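Local coordinates for protein ribonuclease T2 (Homo sapiens, PDB 3T0O) that cleaves single-stranded RNA, preferentially between purine and uridine, degrading microbial RNA so that the products can be sensed by TLR8 in innate immunity, at residues A142-A147 and V222-P227. Sequence-based numbering, arbitrary orientation.
Sequences ADFKDA and VFYPPP
Phe144 drives the edge of its ring at a face of Tyr224 in a T-shaped (edge-to-face) aromatic pair, which joins helix 141-152 to the C-terminal tail of this RNase T2 alpha/beta fold. The evidence is geometric: the ring planes stand at 76° to each other and the centroids lie 5.4 Å apart. Followed outward from the helix, CB of Phe144 points toward the tail, and chi1 of -75° sets CG anti to the carbonyl carbon, directing the ring at Val222 and Tyr224 of the tail. Of the two ring branches, CE2 makes an apolar contact with CG1 of Val222 at 4.1 Å. On the other branch, CE1 sits over a face of Tyr224, displaced toward the rim of that ring. The tip, CZ, reaches CD2 of Tyr224, then CG at 3.9 Å, with CB and CE2 of the same residue as farther neighbours at 4.1 Å, so the phenylalanine is aimed at one side of the phenol rather than its centroid.

All three touching residues are buried, and no hydrogen bond crosses between 142-147 and 222-227; the join is apolar. Polar ties to other parts of the chain position the tail: the backbone of Val222 pairs with Tyr139 of strand 139-140, which leads directly into the helix, that of Tyr224 bonds to Ser135, and the Tyr224 hydroxyl is hydrogen-bonded to NE1 of Trp38. Ile172 of strand 171-180 touches Phe144, Val222 and Tyr224 alike, placing the aromatic pair against the main sheet. The contact lies away from the active-site residues predicted or assigned by similarity, His41, Glu90 and His94, and the shortest separation across it, Phe144 CZ to Tyr224 CD2, is 3.6 Å.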
# COMPACT_ATOMS: atom_id res chain seq x y z
N ALA A 142 -1.01 2.68 -19.03
CA ALA A 142 -2.38 3.23 -19.19
C ALA A 142 -3.44 2.18 -18.91
O ALA A 142 -4.55 2.53 -18.50
CB ALA A 142 -2.56 3.78 -20.61
N ASP A 143 -3.09 0.91 -19.05
CA ASP A 143 -4.11 -0.11 -18.72
C ASP A 143 -4.50 -0.01 -17.27
O ASP A 143 -5.71 -0.04 -16.92
CB ASP A 143 -3.56 -1.52 -18.98
CG ASP A 143 -3.29 -1.77 -20.44
OD1 ASP A 143 -3.94 -1.14 -21.34
OD2 ASP A 143 -2.41 -2.63 -20.71
N PHE A 144 -3.50 0.15 -16.40
CA PHE A 144 -3.76 0.28 -15.00
C PHE A 144 -4.37 1.65 -14.71
O PHE A 144 -5.34 1.75 -14.05
CB PHE A 144 -2.47 0.19 -14.24
CG PHE A 144 -1.95 -1.17 -14.15
CD1 PHE A 144 -2.22 -1.96 -13.03
CD2 PHE A 144 -1.09 -1.67 -15.17
CE1 PHE A 144 -1.69 -3.21 -12.98
CE2 PHE A 144 -0.55 -2.93 -15.09
CZ PHE A 144 -0.88 -3.72 -13.97
N LYS A 145 -3.74 2.71 -15.23
CA LYS A 145 -4.21 4.02 -14.83
C LYS A 145 -5.63 4.29 -15.27
O LYS A 145 -6.48 4.76 -14.47
CB LYS A 145 -3.23 5.09 -15.34
CG LYS A 145 -3.31 6.29 -14.47
CD LYS A 145 -2.24 7.30 -14.84
CE LYS A 145 -0.90 6.89 -14.22
NZ LYS A 145 0.19 7.88 -14.54
N ASP A 146 -5.95 3.95 -16.49
CA ASP A 146 -7.25 4.32 -17.01
C ASP A 146 -8.31 3.45 -16.40
O ASP A 146 -9.39 3.94 -16.05
CB ASP A 146 -7.27 4.25 -18.53
CG ASP A 146 -6.39 5.29 -19.15
OD1 ASP A 146 -6.01 6.29 -18.48
OD2 ASP A 146 -6.05 5.12 -20.32
N ALA A 147 -8.02 2.19 -16.21
CA ALA A 147 -9.03 1.30 -15.64
C ALA A 147 -9.26 1.61 -14.15
O ALA A 147 -10.42 1.63 -13.73
CB ALA A 147 -8.66 -0.12 -15.91
N VAL A 222 4.82 -2.14 -19.16
CA VAL A 222 5.16 -2.37 -17.77
C VAL A 222 4.97 -3.86 -17.50
O VAL A 222 4.03 -4.52 -18.02
CB VAL A 222 4.27 -1.43 -16.82
CG1 VAL A 222 2.79 -1.67 -17.06
CG2 VAL A 222 4.61 -1.71 -15.30
N PHE A 223 5.87 -4.38 -16.71
CA PHE A 223 5.76 -5.80 -16.30
C PHE A 223 5.02 -5.86 -14.98
O PHE A 223 5.37 -5.18 -14.02
CB PHE A 223 7.20 -6.33 -16.17
CG PHE A 223 7.33 -7.78 -15.87
CD1 PHE A 223 6.48 -8.73 -16.40
CD2 PHE A 223 8.37 -8.20 -15.05
CE1 PHE A 223 6.63 -10.13 -16.11
CE2 PHE A 223 8.53 -9.60 -14.76
CZ PHE A 223 7.65 -10.53 -15.31
N TYR A 224 4.08 -6.79 -14.90
CA TYR A 224 3.29 -7.02 -13.68
C TYR A 224 3.58 -8.51 -13.37
O TYR A 224 2.93 -9.44 -13.92
CB TYR A 224 1.82 -6.79 -14.06
CG TYR A 224 0.82 -7.05 -12.97
CD1 TYR A 224 1.19 -6.98 -11.61
CD2 TYR A 224 -0.48 -7.25 -13.30
CE1 TYR A 224 0.25 -7.20 -10.59
CE2 TYR A 224 -1.46 -7.42 -12.34
CZ TYR A 224 -1.08 -7.42 -10.97
OH TYR A 224 -2.06 -7.55 -10.03
N PRO A 225 4.58 -8.77 -12.56
CA PRO A 225 5.20 -10.10 -12.50
C PRO A 225 4.40 -11.09 -11.71
O PRO A 225 3.93 -10.79 -10.59
CB PRO A 225 6.54 -9.85 -11.77
CG PRO A 225 6.38 -8.62 -11.02
CD PRO A 225 5.38 -7.75 -11.85
N PRO A 226 4.19 -12.27 -12.27
CA PRO A 226 3.63 -13.39 -11.45
C PRO A 226 4.58 -13.73 -10.30
O PRO A 226 5.80 -13.76 -10.48
CB PRO A 226 3.52 -14.54 -12.45
CG PRO A 226 3.75 -13.98 -13.76
CD PRO A 226 4.45 -12.65 -13.65
N PRO A 227 4.05 -13.95 -9.08
CA PRO A 227 4.94 -14.20 -7.94
C PRO A 227 5.78 -15.42 -8.17
O PRO A 227 5.39 -16.35 -8.93
CB PRO A 227 4.01 -14.47 -6.76
CG PRO A 227 2.66 -14.13 -7.23
CD PRO A 227 2.63 -13.87 -8.69